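Local coordinates for protein imidazoleglycerol-phosphate dehydratase (Pyrococcus furiosus, PDB 5DNL) that catalyses the dehydration of imidazoleglycerol phosphate to imidazoleacetol phosphate, the sixth step of histidine biosynthesis, at manganese sites within a 24-subunit assembly, at residues 20-25 with 29-34; 120-125 with 153-158. All blocks are in the same frame, centred on the assembly; numbering follows the deposited sequence. Where two conformers were deposited one is given.

Contact 1: residues 20-25 with 29-34; sequences IKTNDL and HMLTAF. With MN (manganese (II) ion), chain E.
In the strand-to-helix half of the beta-alpha-beta unit formed by strand 20-21, helix 25-38 and strand 42-48, I20 packs against L31 and T32. The methyl CG2 of I20 lies 3.8 Å from L31 CB. Its other branch runs on past the helix backbone, where CD1 rests 3.8 Å from L31 O and also touches T32 N and T32 OG1. With chi1 at -63°, CG1 lies beside the backbone N and CG2 anti to it, which turns CG2 to the L31 side chain and leaves CD1 at the L31-T32 peptide. Cutting I20 back to an alanine would probably open a gap over L31 CB and cost the L31-T32 peptide its contact with CD1.

One step further along, T22 sets its methyl CG2 3.9 Å from L31 CD1, and L31 in turn packs on I44 of strand 42-48 and I58 of helix 51-69. The hydroxyl of T22 serves the turn instead: D24 N donates to T22 OG1 over 3.2 Å, an ST turn, and OG1 also bonds to D28 OD1. D24 follows as the N-cap of helix 25-38, with OD1 taking L27 N, while its OD2 is held by R51 and W55. Here strand 20-21 hands over to the helix that leads back to strand 42-48, the parallel neighbour of 20-21 in the sheet.

Inside the first helical turn, H29 N bonds to L25 O at 3.2 Å. The imidazole of H29 leads away from the strand: with CG anti to the backbone N (chi1 -179°), NE2 reaches a manganese ion 2.2 Å away. H145 and E149 of the same chain, H53 of a neighbouring subunit, and the triazole N1 and hydroxyl O13 of the bound inhibitor complete that site.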
loop_
_atom_site.group_PDB
_atom_site.type_symbol
_atom_site.label_atom_id
_atom_site.label_comp_id
_atom_site.label_asym_id
_atom_site.label_seq_id
_atom_site.Cartn_x
_atom_site.Cartn_y
_atom_site.Cartn_z
ATOM N N ILE A 20 52.411 -6.809 -19.933
ATOM C CA ILE A 20 51.531 -6.752 -18.766
ATOM C C ILE A 20 51.122 -8.188 -18.486
ATOM O O ILE A 20 50.304 -8.758 -19.206
ATOM C CB ILE A 20 50.309 -5.859 -19.020
ATOM C CG1 ILE A 20 50.782 -4.422 -19.266
ATOM C CG2 ILE A 20 49.329 -5.958 -17.846
ATOM C CD1 ILE A 20 49.674 -3.448 -19.608
ATOM N N LYS A 21 51.699 -8.761 -17.428
ATOM C CA LYS A 21 51.511 -10.156 -17.076
ATOM C C LYS A 21 51.371 -10.297 -15.583
ATOM O O LYS A 21 52.350 -10.347 -14.851
ATOM C CB LYS A 21 52.697 -10.998 -17.571
ATOM C CG LYS A 21 52.801 -11.089 -19.077
ATOM C CD LYS A 21 51.697 -11.931 -19.691
ATOM C CE LYS A 21 51.743 -11.861 -21.206
ATOM N NZ LYS A 21 50.666 -12.700 -21.800
ATOM N N THR A 22 50.126 -10.346 -15.122
ATOM C CA THR A 22 49.829 -10.454 -13.699
ATOM C C THR A 22 49.433 -11.842 -13.250
ATOM O O THR A 22 49.186 -12.046 -12.057
ATOM C CB THR A 22 48.658 -9.527 -13.342
ATOM O OG1 THR A 22 47.467 -9.979 -14.003
ATOM C CG2 THR A 22 48.953 -8.100 -13.734
ATOM N N ASN A 23 49.351 -12.784 -14.179
ATOM C CA ASN A 23 48.778 -14.120 -13.935
ATOM C C ASN A 23 47.266 -14.108 -13.659
ATOM O O ASN A 23 46.730 -15.043 -13.086
ATOM C CB ASN A 23 49.561 -14.881 -12.848
ATOM C CG ASN A 23 51.014 -15.046 -13.215
ATOM O OD1 ASN A 23 51.327 -15.683 -14.219
ATOM N ND2 ASN A 23 51.908 -14.437 -12.436
ATOM N N ASP A 24 46.585 -13.047 -14.110
ATOM C CA ASP A 24 45.128 -12.965 -14.095
ATOM C C ASP A 24 44.768 -12.377 -15.471
ATOM O O ASP A 24 45.074 -11.207 -15.733
ATOM C CB ASP A 24 44.723 -12.051 -12.936
ATOM C CG ASP A 24 43.232 -11.769 -12.870
ATOM O OD1 ASP A 24 42.547 -11.804 -13.896
ATOM O OD2 ASP A 24 42.758 -11.482 -11.772
ATOM N N LEU A 25 44.160 -13.179 -16.351
ATOM C CA LEU A 25 43.933 -12.729 -17.720
ATOM C C LEU A 25 42.929 -11.584 -17.816
ATOM O O LEU A 25 43.017 -10.757 -18.731
ATOM C CB LEU A 25 43.485 -13.872 -18.634
ATOM C CG LEU A 25 44.489 -15.011 -18.809
ATOM C CD1 LEU A 25 43.954 -16.062 -19.783
ATOM C CD2 LEU A 25 45.835 -14.497 -19.275
ATOM N N HIS A 29 43.940 -7.790 -19.286
ATOM C CA HIS A 29 43.123 -7.097 -20.292
ATOM C C HIS A 29 42.739 -5.697 -19.807
ATOM O O HIS A 29 42.855 -4.738 -20.540
ATOM C CB HIS A 29 41.891 -7.936 -20.645
ATOM C CG HIS A 29 41.011 -7.334 -21.688
ATOM N ND1 HIS A 29 41.497 -6.743 -22.838
ATOM C CD2 HIS A 29 39.665 -7.292 -21.788
ATOM C CE1 HIS A 29 40.484 -6.315 -23.570
ATOM N NE2 HIS A 29 39.364 -6.666 -22.971
ATOM N N MET A 30 42.292 -5.585 -18.562
ATOM C CA MET A 30 41.888 -4.294 -18.016
ATOM C C MET A 30 43.058 -3.321 -17.951
ATOM O O MET A 30 42.898 -2.152 -18.273
ATOM C CB MET A 30 41.273 -4.463 -16.625
ATOM C CG MET A 30 39.930 -5.183 -16.579
ATOM S SD MET A 30 38.655 -4.551 -17.677
ATOM C CE MET A 30 38.866 -5.657 -19.059
ATOM N N LEU A 31 44.225 -3.814 -17.540
ATOM C CA LEU A 31 45.418 -2.967 -17.473
ATOM C C LEU A 31 45.926 -2.598 -18.851
ATOM O O LEU A 31 46.460 -1.507 -19.031
ATOM C CB LEU A 31 46.530 -3.613 -16.663
ATOM C CG LEU A 31 46.243 -3.824 -15.179
ATOM C CD1 LEU A 31 47.317 -4.710 -14.573
ATOM C CD2 LEU A 31 46.152 -2.490 -14.439
ATOM N N THR A 32 45.784 -3.499 -19.813
ATOM C CA THR A 32 46.131 -3.183 -21.208
ATOM C C THR A 32 45.269 -2.030 -21.705
ATOM O O THR A 32 45.772 -1.068 -22.295
ATOM C CB THR A 32 46.010 -4.429 -22.091
ATOM O OG1 THR A 32 46.944 -5.414 -21.637
ATOM C CG2 THR A 32 46.304 -4.121 -23.555
ATOM N N ALA A 33 43.971 -2.079 -21.397
ATOM C CA ALA A 33 43.057 -0.979 -21.721
ATOM C C ALA A 33 43.492 0.304 -21.011
ATOM O O ALA A 33 43.626 1.347 -21.624
ATOM C CB ALA A 33 41.631 -1.349 -21.327
ATOM N N PHE A 34 43.739 0.218 -19.709
ATOM C CA PHE A 34 44.137 1.377 -18.946
ATOM C C PHE A 34 45.371 2.050 -19.572
ATOM O O PHE A 34 45.377 3.256 -19.803
ATOM C CB PHE A 34 44.436 1.009 -17.489
ATOM C CG PHE A 34 44.975 2.152 -16.706
ATOM C CD1 PHE A 34 44.126 3.118 -16.230
ATOM C CD2 PHE A 34 46.347 2.331 -16.548
ATOM C CE1 PHE A 34 44.631 4.222 -15.566
ATOM C CE2 PHE A 34 46.847 3.418 -15.866
ATOM C CZ PHE A 34 45.991 4.363 -15.370
HETATM MN MN MN E . 37.296 -6.660 -23.760
#

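Contact 2: residues 120-125 with 153-158. With MN (manganese (II) ion), chain D; 5DL ([(2S)-2-hydroxy-3-(1H-1,2,4-triazol-1-yl)propyl]phosphonic acid), chain F.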
loop_
_atom_site.group_PDB
_atom_site.type_symbol
_atom_site.label_atom_id
_atom_site.label_comp_id
_atom_site.label_asym_id
_atom_site.label_seq_id
_atom_site.Cartn_x
_atom_site.Cartn_y
_atom_site.Cartn_z
ATOM N N LYS A 120 36.333 -2.391 -7.252
ATOM C CA LYS A 120 36.373 -1.411 -6.157
ATOM C C LYS A 120 37.723 -1.425 -5.452
ATOM O O LYS A 120 38.252 -0.364 -5.095
ATOM C CB LYS A 120 35.257 -1.632 -5.133
ATOM C CG LYS A 120 33.891 -1.205 -5.615
ATOM C CD LYS A 120 32.853 -1.395 -4.516
ATOM C CE LYS A 120 31.507 -0.821 -4.898
ATOM N NZ LYS A 120 30.517 -1.102 -3.821
ATOM N N GLU A 121 38.289 -2.610 -5.240
ATOM C CA GLU A 121 39.563 -2.684 -4.526
ATOM C C GLU A 121 40.730 -2.168 -5.375
ATOM O O GLU A 121 41.645 -1.508 -4.849
ATOM C CB GLU A 121 39.790 -4.075 -3.956
ATOM C CG GLU A 121 38.866 -4.329 -2.787
ATOM C CD GLU A 121 39.118 -3.359 -1.662
ATOM O OE1 GLU A 121 40.155 -3.473 -0.963
ATOM O OE2 GLU A 121 38.306 -2.418 -1.525
ATOM N N PHE A 122 40.692 -2.406 -6.677
ATOM C CA PHE A 122 41.680 -1.781 -7.554
ATOM C C PHE A 122 41.583 -0.246 -7.481
ATOM O O PHE A 122 42.601 0.452 -7.351
ATOM C CB PHE A 122 41.500 -2.248 -9.011
ATOM C CG PHE A 122 42.270 -1.403 -10.005
ATOM C CD1 PHE A 122 43.615 -1.639 -10.234
ATOM C CD2 PHE A 122 41.661 -0.354 -10.663
ATOM C CE1 PHE A 122 44.341 -0.836 -11.111
ATOM C CE2 PHE A 122 42.372 0.438 -11.543
ATOM C CZ PHE A 122 43.708 0.201 -11.763
ATOM N N VAL A 123 40.367 0.290 -7.578
ATOM C CA VAL A 123 40.157 1.740 -7.605
ATOM C C VAL A 123 40.550 2.379 -6.278
ATOM O O VAL A 123 41.217 3.432 -6.252
ATOM C CB VAL A 123 38.719 2.120 -8.022
ATOM C CG1 VAL A 123 38.528 3.620 -7.967
ATOM C CG2 VAL A 123 38.428 1.623 -9.440
ATOM N N TRP A 124 40.155 1.769 -5.155
ATOM C CA TRP A 124 40.609 2.252 -3.861
ATOM C C TRP A 124 42.117 2.186 -3.712
ATOM O O TRP A 124 42.719 3.100 -3.144
ATOM C CB TRP A 124 39.941 1.507 -2.693
ATOM C CG TRP A 124 38.744 2.198 -2.139
ATOM C CD1 TRP A 124 37.439 1.792 -2.241
ATOM C CD2 TRP A 124 38.736 3.406 -1.388
ATOM N NE1 TRP A 124 36.624 2.682 -1.570
ATOM C CE2 TRP A 124 37.395 3.672 -1.035
ATOM C CE3 TRP A 124 39.728 4.281 -0.960
ATOM C CZ2 TRP A 124 37.030 4.803 -0.287
ATOM C CZ3 TRP A 124 39.355 5.390 -0.204
ATOM C CH2 TRP A 124 38.028 5.628 0.121
ATOM N N GLY A 125 42.723 1.119 -4.224
ATOM C CA GLY A 125 44.179 0.985 -4.185
ATOM C C GLY A 125 44.833 2.118 -4.969
ATOM O O GLY A 125 45.779 2.772 -4.481
ATOM N N LYS A 153 39.100 1.925 -19.374
ATOM C CA LYS A 153 39.405 2.853 -20.483
ATOM C C LYS A 153 39.274 4.294 -19.995
ATOM O O LYS A 153 40.113 5.158 -20.291
ATOM C CB LYS A 153 38.454 2.639 -21.659
ATOM C CG LYS A 153 38.598 1.345 -22.435
ATOM C CD LYS A 153 37.731 1.392 -23.683
ATOM C CE LYS A 153 37.910 0.176 -24.589
ATOM N NZ LYS A 153 37.216 0.427 -25.883
ATOM N N GLY A 154 38.204 4.553 -19.245
ATOM C CA GLY A 154 37.943 5.857 -18.705
ATOM C C GLY A 154 38.974 6.349 -17.723
ATOM O O GLY A 154 39.323 7.521 -17.739
ATOM N N LEU A 155 39.413 5.477 -16.825
ATOM C CA LEU A 155 40.524 5.820 -15.934
ATOM C C LEU A 155 41.761 6.219 -16.726
ATOM O O LEU A 155 42.425 7.196 -16.380
ATOM C CB LEU A 155 40.835 4.672 -14.991
ATOM C CG LEU A 155 39.858 4.529 -13.824
ATOM C CD1 LEU A 155 40.030 3.160 -13.193
ATOM C CD2 LEU A 155 40.053 5.622 -12.794
ATOM N N GLY A 156 42.070 5.462 -17.774
ATOM C CA GLY A 156 43.227 5.799 -18.605
ATOM C C GLY A 156 43.071 7.161 -19.242
ATOM O O GLY A 156 43.982 8.005 -19.127
ATOM N N MET A 157 41.923 7.410 -19.867
ATOM C CA MET A 157 41.666 8.703 -20.516
ATOM C C MET A 157 41.685 9.858 -19.520
ATOM O O MET A 157 42.226 10.901 -19.801
ATOM C CB MET A 157 40.316 8.705 -21.226
ATOM C CG MET A 157 40.205 7.805 -22.423
ATOM S SD MET A 157 41.043 8.479 -23.866
ATOM C CE MET A 157 41.047 10.192 -23.413
ATOM N N ALA A 158 41.070 9.671 -18.361
ATOM C CA ALA A 158 40.991 10.733 -17.367
ATOM C C ALA A 158 42.352 11.081 -16.815
ATOM O O ALA A 158 42.692 12.269 -16.661
ATOM C CB ALA A 158 40.031 10.359 -16.240
HETATM MN MN MN D . 41.075 -4.967 0.330
HETATM N N1 5DL F . 35.344 -6.403 -24.826
HETATM C C3 5DL F . 33.944 -5.583 -26.384
HETATM N N2 5DL F . 35.137 -5.451 -25.795
HETATM C C8 5DL F . 38.302 -3.701 -27.066
HETATM C C7 5DL F . 37.421 -4.895 -26.693
HETATM C C6 5DL F . 36.090 -4.403 -26.145
HETATM C C5 5DL F . 34.213 -7.115 -24.869
HETATM O O10 5DL F . 37.031 -3.357 -29.401
HETATM P P9 5DL F . 37.617 -2.551 -28.291
HETATM O O11 5DL F . 38.758 -1.658 -28.717
HETATM O O12 5DL F . 36.555 -1.691 -27.623
HETATM O O13 5DL F . 38.058 -5.722 -25.707
HETATM N N4 5DL F . 33.339 -6.658 -25.794
HETATM O O HOH W 1 41.992 -3.487 1.681
#
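L155 on helix 144-162 and F122 with V123 on helix 116-130 meet in an alpha/beta layer of this S5-clan protein, the two helices lying on the mixed sheet of strands 77-84, 87-94, 133-140 and 100-104. One methyl does the touching. L155 CD1 sits 4.0 Å from F122 CE2, at the edge of the phenyl ring and in its plane, so no face stacking is involved. The same CD1 is 4.4 Å from V123 CG2, a looser touch. F122 swings its ring out with CG anti to the backbone N (chi1 167°), and its side chain and that of L155 run antiparallel alongside one another.

This is the closer part of the contact, and it is slight: about 85 Å² is buried between the segments, whose nearest CA atoms, those of V123 and L155, stand 9.3 Å apart. Much of the packing around it comes from other elements. Strand 133-140 lies under both helices, I134 touching V123 as well as L155, while the phenyl of F122 meets the ring of F152 with planes about 35° apart.

Away from that apolar centre the two segments diverge towards polar sites. On the far flank of 120-125, E121 bends at chi2 (-62°) to bring OE1 2.2 Å from a manganese ion, which also holds a water at 2.2 Å; H52 and E56 of this chain and H146 of a neighbouring subunit bind the same metal. On 153-158, the extended side chain of K153 reaches the inhibitor's phosphonate instead. R76, R98, S171 and K173 of another subunit hold the same inhibitor, consistent with an anion pocket built across the subunit boundary. There K153 NZ donates a hydrogen bond to O12 of the phosphonate over 2.8 Å.

How the contacts relate
Contact 1 is partly buried and works at the rim of the first sheet, holding strand 20-21 to helix 25-38; contact 2 lies near the centre of the chain and joins two helices that pack on the second sheet. The two are neighbours: F34 CD1 comes within 3.5 Å of G156 N, and L31 CD2 meets F122 CE1, so helix 25-38 is common ground between the halves. Contact 1 mixes apolar cover with capping and turn bonds close in sequence, whereas contact 2 has no hydrogen bond across it. One inhibitor links them, its N1 and O13 on the manganese held by H29 and its phosphonate on K153, while E121 serves a second metal site.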